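Local coordinates for uncharacterized protein (Bacteroides thetaiotaomicron, PDB 4LB8) that is of unknown function but belongs to the DUF4848 family, and probably carries an export signal in its natural form, consistent with export from the cytoplasm, at residues D178-L183 with F204-Y209; F196-K201 with T211-K216; V217-F222 with Q265-T270. All blocks are in the same frame, centred on the assembly; numbering follows the deposited sequence.

Interaction 1 of 3, residues D178-L183 with F204-Y209; sequences DRKVGL and FGWSRY
Lys180 lays its aliphatic chain over one face of the Trp206 indole while the far rim of the same ring rests against the backbone where Asp178 passes into Arg179. CD of Lys180 stands 3.9 Å from the centroid of the six-membered ring, a CH-pi contact over the face but offset toward the rim, and CG sits 3.6 Å from CZ3 of Trp206. The bend at chi3 (78°) sets CE off from the ring, and NZ remains 5.2 Å from the centroid of the five-membered ring, at most a weak cation-pi attraction. At the indole edge, CH2 of Trp206 comes within 3.5 Å of Arg179 N.

The second meeting is between Arg179 and Tyr209, whose side chains cross at about a right angle. The bend at chi2 (-67°) brings CD of Arg179 against OH of Tyr209 at 3.2 Å; the guanidinium and phenol planes are 61° apart, so no flat stack forms. NH1 donates to the backbone O of the preceding residue, Asp178, at 2.7 Å, from above the carbonyl plane. A water donates to Lys180 O, 3.0 Å away, and also hydrogen-bonds Tyr209 OH.

Strand 191-201 runs between strands 179-188 and 206-208 in the antiparallel sheet, so these side chains reach across a central strand. Trp206 also packs on Thr110 of the second subunit, placing the contact beside the dimer interface.

The segments thus meet mostly through van der Waals contacts of carbon with carbon or with a polar atom, without a direct hydrogen bond. The charge of Arg179 is probably offset largely by Asp178 OD1, that of Lys180 by Gln199 OE1, which accepts from NZ, and weakly by Asp111 of the second subunit.

Interaction 2 of 3, residues F196-K201 with T211-K216; sequences FTSQKK and TTYHAK
Phe196 sets its CB squarely over the centre of the Tyr213 ring, 3.9 Å from the centroid and 6° off the ring normal, a CH-pi contact. Its own ring leans past the tyrosine, the two planes at 56°, and CD2 meets CB of Tyr213 at 3.9 Å. Next, Thr197 turns its side chain away but brings its carbonyl O in plane to the edge of the phenol, 3.5 Å from CE2. The strands cross at 134° and belong to two different antiparallel sheets, 191-201 to one and 213-220 to the other, so this is side-chain packing between sheets rather than backbone pairing. A bound di(hydroxyethyl)ether, probably from the crystallisation liquor, lies about 4 Å from the side chain of Phe196. Ser198 comes last: OG gives a weak hydrogen bond to Tyr213 OH at 3.4 Å, while the phenol has its stronger partner in Gly252 O. An alanine in place of Tyr213 would probably leave Phe196 CB without the ring beneath it and Gly252 O without its phenol mate. Beside Ser198 OG, CG2 of Thr211 lies 3.5 Å away and also sits over the rim of the tyrosine face opposite Phe196 CB.

Interaction 3 of 3, residues V217-F222 with Q265-T270; sequences VNLRGF and QECTGT
Asn218 and Thr270 form an antiparallel hydrogen-bonded pair that joins strands 213-220 and 268-275, the two central strands of a four-stranded antiparallel sheet. Asn218 N donates to Thr270 O at 3.0 Å, almost straight at 171°, and Thr270 N returns the bond to Asn218 O at 3.0 Å. Two residues on, Arg220 N gives a straight bond of 2.7 Å to Thr268 O, whereas the return from Thr268 N to Arg220 O is weak and bent, and the pairing slackens there. Past it the chain turns at Gly221, whose positive phi favours glycine and whose N is taken up by Asp240 OD1. The residues between bond outward, Leu219 to the backbone of Gly241 and Cys267 to that of Leu290.

Leu219 faces Gly269 in the non-hydrogen-bonded pair, with CA atoms only 4.3 Å apart; a side chain on Gly269 would run into Asn218 O and Leu219 CA. Leu219 CD2 packs 3.7 Å from Gly269 CA, while its CD1 lies over the centre of the Phe222 ring. Cys267 SG packs obliquely beside that ring, 3.9 Å from Phe222 CD1.

On the face carrying Asn218 and Thr270, the Arg220 chain bends at chi3, which places NE near Thr268 OG1; Thr268 O lies over one guanidinium face, toward the rim. Both NE and NH2 of Arg220 reach Thr268 OG1 through weak, bent bonds, the shorter from NH2 at 3.0 Å.

How the interactions relate
From the N terminus, the chain first enters interaction 1 at 178-183, turns back through 196-201, the first segment of interaction 2, and reaches 204-209, which closes the first loop. Interaction 2 closes only at 211-216, so these two contacts cross, and they touch where residues 178-183 and 204-209 flank strand 191-201 in one sheet. Strand 213-220 then carries the chain straight from interaction 2 into interaction 3, whose wider loop closes at 265-270. Interaction 1 thus spans the neighbours of one strand, interaction 2 links that sheet to a second, and interaction 3 holds together the middle of the second, with centres of interactions 1 and 3 about 28 Å apart.

Interaction 1 of 3, residues D178-L183 with F204-Y209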
loop_
_atom_site.group_PDB
_atom_site.type_symbol
_atom_site.label_atom_id
_atom_site.label_comp_id
_atom_site.label_asym_id
_atom_site.label_seq_id
_atom_site.Cartn_x
_atom_site.Cartn_y
_atom_site.Cartn_z
ATOM N N ASP A 178 -7.256 -10.373 -0.402
ATOM C CA ASP A 178 -7.427 -11.583 -1.197
ATOM C C ASP A 178 -8.057 -11.311 -2.574
ATOM O O ASP A 178 -8.345 -12.263 -3.297
ATOM C CB ASP A 178 -8.194 -12.669 -0.422
ATOM C CG ASP A 178 -9.627 -12.365 -0.044
ATOM O OD1 ASP A 178 -10.151 -11.319 -0.482
ATOM O OD2 ASP A 178 -10.239 -13.194 0.659
ATOM N N ARG A 179 -8.181 -10.011 -2.961
ATOM C CA ARG A 179 -8.664 -9.543 -4.263
ATOM C C ARG A 179 -7.789 -8.375 -4.791
ATOM O O ARG A 179 -7.405 -7.512 -4.006
ATOM C CB ARG A 179 -10.136 -9.097 -4.189
ATOM C CG ARG A 179 -11.156 -10.148 -3.755
ATOM C CD ARG A 179 -11.335 -11.276 -4.750
ATOM N NE ARG A 179 -12.303 -12.271 -4.288
ATOM C CZ ARG A 179 -11.999 -13.333 -3.544
ATOM N NH1 ARG A 179 -10.746 -13.548 -3.159
ATOM N NH2 ARG A 179 -12.945 -14.179 -3.166
ATOM N N LYS A 180 -7.487 -8.361 -6.106
ATOM C CA LYS A 180 -6.735 -7.318 -6.843
ATOM C C LYS A 180 -7.540 -6.823 -8.036
ATOM O O LYS A 180 -8.219 -7.622 -8.684
ATOM C CB LYS A 180 -5.389 -7.838 -7.437
ATOM C CG LYS A 180 -4.311 -8.266 -6.498
ATOM C CD LYS A 180 -3.202 -9.065 -7.213
ATOM C CE LYS A 180 -2.207 -8.236 -7.991
ATOM N NZ LYS A 180 -1.050 -9.054 -8.443
ATOM N N VAL A 181 -7.366 -5.553 -8.403
ATOM C CA VAL A 181 -7.971 -5.004 -9.618
ATOM C C VAL A 181 -7.017 -3.938 -10.219
ATOM O O VAL A 181 -6.351 -3.214 -9.496
ATOM C CB VAL A 181 -9.433 -4.502 -9.414
ATOM C CG1 VAL A 181 -9.503 -3.263 -8.535
ATOM C CG2 VAL A 181 -10.150 -4.294 -10.753
ATOM N N GLY A 182 -6.944 -3.893 -11.532
ATOM C CA GLY A 182 -6.126 -2.925 -12.244
ATOM C C GLY A 182 -6.733 -2.450 -13.551
ATOM O O GLY A 182 -7.558 -3.138 -14.153
ATOM N N LEU A 183 -6.334 -1.238 -13.961
ATOM C CA LEU A 183 -6.654 -0.604 -15.228
ATOM C C LEU A 183 -5.359 0.048 -15.735
ATOM O O LEU A 183 -4.860 1.014 -15.140
ATOM C CB LEU A 183 -7.816 0.396 -15.126
ATOM C CG LEU A 183 -8.257 1.080 -16.443
ATOM C CD1 LEU A 183 -8.578 0.087 -17.525
ATOM C CD2 LEU A 183 -9.423 2.002 -16.189
ATOM N N PHE A 204 -2.061 -21.324 -3.021
ATOM C CA PHE A 204 -0.751 -21.326 -3.654
ATOM C C PHE A 204 -0.309 -19.946 -4.100
ATOM O O PHE A 204 0.835 -19.787 -4.516
ATOM C CB PHE A 204 -0.765 -22.297 -4.850
ATOM C CG PHE A 204 -1.060 -23.714 -4.418
ATOM C CD1 PHE A 204 -0.153 -24.425 -3.638
ATOM C CD2 PHE A 204 -2.277 -24.312 -4.722
ATOM C CE1 PHE A 204 -0.453 -25.713 -3.183
ATOM C CE2 PHE A 204 -2.572 -25.602 -4.275
ATOM C CZ PHE A 204 -1.660 -26.293 -3.508
ATOM N N GLY A 205 -1.212 -18.975 -4.019
ATOM C CA GLY A 205 -0.952 -17.600 -4.404
ATOM C C GLY A 205 -2.027 -16.986 -5.267
ATOM O O GLY A 205 -3.143 -17.504 -5.343
ATOM N N TRP A 206 -1.681 -15.870 -5.929
ATOM C CA TRP A 206 -2.574 -15.115 -6.805
ATOM C C TRP A 206 -2.697 -15.758 -8.178
ATOM O O TRP A 206 -1.711 -16.153 -8.803
ATOM C CB TRP A 206 -2.107 -13.665 -6.937
ATOM C CG TRP A 206 -2.079 -12.950 -5.625
ATOM C CD1 TRP A 206 -1.027 -12.859 -4.763
ATOM C CD2 TRP A 206 -3.144 -12.193 -5.040
ATOM N NE1 TRP A 206 -1.376 -12.106 -3.662
ATOM C CE2 TRP A 206 -2.671 -11.683 -3.807
ATOM C CE3 TRP A 206 -4.458 -11.896 -5.436
ATOM C CZ2 TRP A 206 -3.476 -10.920 -2.948
ATOM C CZ3 TRP A 206 -5.247 -11.118 -4.596
ATOM C CH2 TRP A 206 -4.756 -10.640 -3.369
ATOM N N SER A 207 -3.932 -15.835 -8.639
ATOM C CA SER A 207 -4.360 -16.428 -9.887
ATOM C C SER A 207 -5.534 -15.613 -10.406
ATOM O O SER A 207 -6.212 -14.970 -9.617
ATOM C CB SER A 207 -4.748 -17.875 -9.622
ATOM O OG SER A 207 -5.398 -18.505 -10.706
ATOM N N ARG A 208 -5.764 -15.604 -11.718
ATOM C CA ARG A 208 -6.863 -14.851 -12.322
ATOM C C ARG A 208 -8.237 -15.489 -12.047
ATOM O O ARG A 208 -8.360 -16.715 -11.953
ATOM C CB ARG A 208 -6.640 -14.712 -13.837
ATOM C CG ARG A 208 -5.966 -13.412 -14.181
ATOM C CD ARG A 208 -5.399 -13.409 -15.564
ATOM N NE ARG A 208 -4.224 -12.537 -15.626
ATOM C CZ ARG A 208 -3.080 -12.857 -16.223
ATOM N NH1 ARG A 208 -2.932 -14.043 -16.797
ATOM N NH2 ARG A 208 -2.072 -12.003 -16.235
ATOM N N TYR A 209 -9.268 -14.643 -11.927
ATOM C CA TYR A 209 -10.648 -15.078 -11.685
ATOM C C TYR A 209 -11.610 -14.073 -12.329
ATOM O O TYR A 209 -11.256 -12.903 -12.468
ATOM C CB TYR A 209 -10.913 -15.243 -10.167
ATOM C CG TYR A 209 -11.376 -13.983 -9.456
ATOM C CD1 TYR A 209 -10.525 -12.886 -9.303
ATOM C CD2 TYR A 209 -12.664 -13.887 -8.936
ATOM C CE1 TYR A 209 -10.958 -11.713 -8.674
ATOM C CE2 TYR A 209 -13.112 -12.717 -8.318
ATOM C CZ TYR A 209 -12.254 -11.633 -8.186
ATOM O OH TYR A 209 -12.697 -10.480 -7.571
HETATM O O HOH W 1 -11.128 -7.938 -8.185
#

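Interaction 2 of 3, residues F196-K201 with T211-K216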
loop_
_atom_site.group_PDB
_atom_site.type_symbol
_atom_site.label_atom_id
_atom_site.label_comp_id
_atom_site.label_asym_id
_atom_site.label_seq_id
_atom_site.Cartn_x
_atom_site.Cartn_y
_atom_site.Cartn_z
ATOM N N PHE A 196 -7.789 -4.499 -18.241
ATOM C CA PHE A 196 -8.569 -4.665 -17.016
ATOM C C PHE A 196 -8.128 -5.974 -16.439
ATOM O O PHE A 196 -8.161 -6.985 -17.146
ATOM C CB PHE A 196 -10.076 -4.655 -17.292
ATOM C CG PHE A 196 -10.696 -3.361 -17.757
ATOM C CD1 PHE A 196 -10.707 -3.021 -19.105
ATOM C CD2 PHE A 196 -11.368 -2.533 -16.865
ATOM C CE1 PHE A 196 -11.328 -1.845 -19.546
ATOM C CE2 PHE A 196 -11.998 -1.351 -17.313
ATOM C CZ PHE A 196 -11.977 -1.021 -18.651
ATOM N N THR A 197 -7.648 -5.961 -15.184
ATOM C CA THR A 197 -7.099 -7.158 -14.534
ATOM C C THR A 197 -7.730 -7.442 -13.153
ATOM O O THR A 197 -8.139 -6.521 -12.443
ATOM C CB THR A 197 -5.557 -7.048 -14.391
ATOM O OG1 THR A 197 -5.226 -5.805 -13.781
ATOM C CG2 THR A 197 -4.816 -7.185 -15.719
ATOM N N SER A 198 -7.800 -8.731 -12.788
ATOM C CA SER A 198 -8.325 -9.136 -11.504
ATOM C C SER A 198 -7.778 -10.484 -11.111
ATOM O O SER A 198 -7.714 -11.419 -11.930
ATOM C CB SER A 198 -9.851 -9.145 -11.483
ATOM O OG SER A 198 -10.404 -10.338 -12.016
ATOM N N GLN A 199 -7.395 -10.578 -9.839
ATOM C CA GLN A 199 -6.856 -11.787 -9.244
ATOM C C GLN A 199 -7.456 -12.023 -7.861
ATOM O O GLN A 199 -7.925 -11.082 -7.220
ATOM C CB GLN A 199 -5.328 -11.704 -9.154
ATOM C CG GLN A 199 -4.616 -11.688 -10.503
ATOM C CD GLN A 199 -3.127 -11.861 -10.333
ATOM O OE1 GLN A 199 -2.458 -11.081 -9.654
ATOM N NE2 GLN A 199 -2.577 -12.912 -10.913
ATOM N N LYS A 200 -7.464 -13.292 -7.430
ATOM C CA LYS A 200 -7.907 -13.758 -6.117
ATOM C C LYS A 200 -6.762 -14.540 -5.494
ATOM O O LYS A 200 -6.040 -15.244 -6.213
ATOM C CB LYS A 200 -9.211 -14.608 -6.182
ATOM C CG LYS A 200 -9.222 -15.708 -7.254
ATOM C CD LYS A 200 -8.871 -17.094 -6.740
ATOM C CE LYS A 200 -8.100 -17.893 -7.767
ATOM N NZ LYS A 200 -7.046 -18.735 -7.124
ATOM N N LYS A 201 -6.592 -14.422 -4.170
ATOM C CA LYS A 201 -5.548 -15.130 -3.450
ATOM C C LYS A 201 -6.080 -16.508 -3.040
ATOM O O LYS A 201 -7.108 -16.600 -2.373
ATOM C CB LYS A 201 -5.098 -14.304 -2.227
ATOM C CG LYS A 201 -3.658 -14.503 -1.758
ATOM C CD LYS A 201 -3.438 -13.791 -0.413
ATOM C CE LYS A 201 -2.073 -14.015 0.223
ATOM N NZ LYS A 201 -1.004 -13.141 -0.356
ATOM N N THR A 211 -14.665 -11.373 -12.752
ATOM C CA THR A 211 -15.290 -10.319 -11.927
ATOM C C THR A 211 -16.044 -9.293 -12.807
ATOM O O THR A 211 -16.018 -9.380 -14.040
ATOM C CB THR A 211 -14.230 -9.609 -11.029
ATOM O OG1 THR A 211 -14.890 -8.932 -9.957
ATOM C CG2 THR A 211 -13.379 -8.600 -11.789
ATOM N N THR A 212 -16.704 -8.324 -12.163
ATOM C CA THR A 212 -17.368 -7.199 -12.812
ATOM C C THR A 212 -16.476 -5.990 -12.550
ATOM O O THR A 212 -16.113 -5.780 -11.399
ATOM C CB THR A 212 -18.799 -7.034 -12.273
ATOM O OG1 THR A 212 -19.614 -8.063 -12.838
ATOM C CG2 THR A 212 -19.400 -5.685 -12.615
ATOM N N TYR A 213 -16.085 -5.232 -13.601
ATOM C CA TYR A 213 -15.236 -4.048 -13.435
ATOM C C TYR A 213 -16.072 -2.788 -13.430
ATOM O O TYR A 213 -17.127 -2.715 -14.075
ATOM C CB TYR A 213 -14.147 -3.940 -14.505
ATOM C CG TYR A 213 -13.260 -5.155 -14.587
ATOM C CD1 TYR A 213 -13.571 -6.216 -15.437
ATOM C CD2 TYR A 213 -12.096 -5.240 -13.839
ATOM C CE1 TYR A 213 -12.751 -7.336 -15.520
ATOM C CE2 TYR A 213 -11.271 -6.354 -13.914
ATOM C CZ TYR A 213 -11.602 -7.402 -14.754
ATOM O OH TYR A 213 -10.785 -8.502 -14.808
ATOM N N HIS A 214 -15.574 -1.799 -12.676
ATOM C CA HIS A 214 -16.175 -0.495 -12.432
ATOM C C HIS A 214 -15.106 0.590 -12.516
ATOM O O HIS A 214 -14.109 0.567 -11.795
ATOM C CB HIS A 214 -16.856 -0.466 -11.063
ATOM C CG HIS A 214 -17.912 -1.509 -10.863
ATOM N ND1 HIS A 214 -19.130 -1.443 -11.525
ATOM C CD2 HIS A 214 -17.907 -2.597 -10.061
ATOM C CE1 HIS A 214 -19.808 -2.501 -11.124
ATOM N NE2 HIS A 214 -19.127 -3.209 -10.219
ATOM N N ALA A 215 -15.316 1.520 -13.439
ATOM C CA ALA A 215 -14.396 2.613 -13.661
ATOM C C ALA A 215 -15.143 3.921 -13.758
ATOM O O ALA A 215 -16.337 3.950 -14.083
ATOM C CB ALA A 215 -13.589 2.366 -14.932
ATOM N N LYS A 216 -14.429 4.989 -13.415
ATOM C CA LYS A 216 -14.798 6.392 -13.478
ATOM C C LYS A 216 -13.679 7.088 -14.264
ATOM O O LYS A 216 -12.533 7.172 -13.813
ATOM C CB LYS A 216 -14.981 6.969 -12.068
ATOM C CG LYS A 216 -16.413 6.899 -11.557
ATOM C CD LYS A 216 -16.516 7.265 -10.063
ATOM C CE LYS A 216 -16.515 8.763 -9.788
ATOM N NZ LYS A 216 -16.046 9.083 -8.406
#

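Interaction 3 of 3, residues V217-F222 with Q265-T270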
loop_
_atom_site.group_PDB
_atom_site.type_symbol
_atom_site.label_atom_id
_atom_site.label_comp_id
_atom_site.label_asym_id
_atom_site.label_seq_id
_atom_site.Cartn_x
_atom_site.Cartn_y
_atom_site.Cartn_z
ATOM N N VAL A 217 -13.999 7.502 -15.473
ATOM C CA VAL A 217 -13.047 8.071 -16.428
ATOM C C VAL A 217 -13.379 9.548 -16.676
ATOM O O VAL A 217 -14.535 9.892 -16.950
ATOM C CB VAL A 217 -13.126 7.229 -17.745
ATOM C CG1 VAL A 217 -12.169 7.743 -18.824
ATOM C CG2 VAL A 217 -12.913 5.737 -17.478
ATOM N N ASN A 218 -12.375 10.422 -16.570
ATOM C CA ASN A 218 -12.566 11.848 -16.883
ATOM C C ASN A 218 -11.355 12.296 -17.669
ATOM O O ASN A 218 -10.321 12.587 -17.063
ATOM C CB ASN A 218 -12.794 12.705 -15.628
ATOM C CG ASN A 218 -13.155 14.142 -15.922
ATOM O OD1 ASN A 218 -13.542 14.523 -17.030
ATOM N ND2 ASN A 218 -13.021 14.981 -14.928
ATOM N N LEU A 219 -11.462 12.290 -19.008
ATOM C CA LEU A 219 -10.322 12.596 -19.871
ATOM C C LEU A 219 -10.571 13.713 -20.863
ATOM O O LEU A 219 -11.658 13.812 -21.430
ATOM C CB LEU A 219 -9.878 11.344 -20.670
ATOM C CG LEU A 219 -9.464 10.097 -19.887
ATOM C CD1 LEU A 219 -9.112 8.950 -20.836
ATOM C CD2 LEU A 219 -8.323 10.386 -18.953
ATOM N N ARG A 220 -9.515 14.509 -21.115
ATOM C CA ARG A 220 -9.506 15.597 -22.099
ATOM C C ARG A 220 -8.878 15.107 -23.395
ATOM O O ARG A 220 -7.921 14.336 -23.348
ATOM C CB ARG A 220 -8.754 16.829 -21.570
ATOM C CG ARG A 220 -9.653 17.820 -20.845
ATOM C CD ARG A 220 -8.907 18.672 -19.821
ATOM N NE ARG A 220 -7.747 18.021 -19.178
ATOM C CZ ARG A 220 -7.781 17.258 -18.079
ATOM N NH1 ARG A 220 -8.941 16.974 -17.494
ATOM N NH2 ARG A 220 -6.660 16.754 -17.578
ATOM N N GLY A 221 -9.431 15.538 -24.524
ATOM C CA GLY A 221 -8.975 15.156 -25.857
ATOM C C GLY A 221 -9.164 13.679 -26.085
ATOM O O GLY A 221 -8.252 12.987 -26.556
ATOM N N PHE A 222 -10.358 13.189 -25.723
ATOM C CA PHE A 222 -10.655 11.775 -25.737
ATOM C C PHE A 222 -12.006 11.424 -26.339
ATOM O O PHE A 222 -13.036 12.068 -26.090
ATOM C CB PHE A 222 -10.588 11.242 -24.302
ATOM C CG PHE A 222 -10.814 9.759 -24.111
ATOM C CD1 PHE A 222 -9.848 8.832 -24.505
ATOM C CD2 PHE A 222 -11.985 9.288 -23.523
ATOM C CE1 PHE A 222 -10.057 7.460 -24.320
ATOM C CE2 PHE A 222 -12.181 7.919 -23.320
ATOM C CZ PHE A 222 -11.215 7.017 -23.716
ATOM N N GLN A 265 -3.315 16.398 -29.460
ATOM C CA GLN A 265 -1.905 16.088 -29.258
ATOM C C GLN A 265 -1.698 15.384 -27.906
ATOM O O GLN A 265 -0.857 14.488 -27.812
ATOM C CB GLN A 265 -1.078 17.379 -29.342
ATOM C CG GLN A 265 0.434 17.171 -29.420
ATOM C CD GLN A 265 1.168 18.483 -29.258
ATOM O OE1 GLN A 265 1.136 19.360 -30.132
ATOM N NE2 GLN A 265 1.836 18.653 -28.123
ATOM N N GLU A 266 -2.475 15.772 -26.878
ATOM C CA GLU A 266 -2.377 15.166 -25.550
ATOM C C GLU A 266 -3.734 14.772 -24.988
ATOM O O GLU A 266 -4.714 15.529 -25.064
ATOM C CB GLU A 266 -1.676 16.100 -24.560
ATOM C CG GLU A 266 -0.170 16.179 -24.753
ATOM C CD GLU A 266 0.424 17.568 -24.621
ATOM O OE1 GLU A 266 0.134 18.249 -23.608
ATOM O OE2 GLU A 266 1.201 17.970 -25.520
ATOM N N CYS A 267 -3.758 13.577 -24.395
ATOM C CA CYS A 267 -4.895 12.990 -23.713
ATOM C C CYS A 267 -4.554 12.865 -22.244
ATOM O O CYS A 267 -3.719 12.039 -21.836
ATOM C CB CYS A 267 -5.279 11.655 -24.328
ATOM S SG CYS A 267 -6.643 10.836 -23.484
ATOM N N THR A 268 -5.144 13.776 -21.453
ATOM C CA THR A 268 -4.894 13.887 -20.022
ATOM C C THR A 268 -6.200 13.740 -19.234
ATOM O O THR A 268 -7.282 13.790 -19.801
ATOM C CB THR A 268 -4.180 15.215 -19.734
ATOM O OG1 THR A 268 -5.069 16.277 -20.031
ATOM C CG2 THR A 268 -2.892 15.400 -20.558
ATOM N N GLY A 269 -6.075 13.526 -17.937
ATOM C CA GLY A 269 -7.189 13.372 -17.018
ATOM C C GLY A 269 -6.910 12.334 -15.957
ATOM O O GLY A 269 -5.745 12.045 -15.647
ATOM N N THR A 270 -7.987 11.768 -15.387
ATOM C CA THR A 270 -7.911 10.747 -14.331
ATOM C C THR A 270 -8.769 9.494 -14.628
ATOM O O THR A 270 -9.759 9.550 -15.370
ATOM C CB THR A 270 -8.348 11.338 -12.967
ATOM O OG1 THR A 270 -9.742 11.712 -12.974
ATOM C CG2 THR A 270 -7.465 12.497 -12.511
#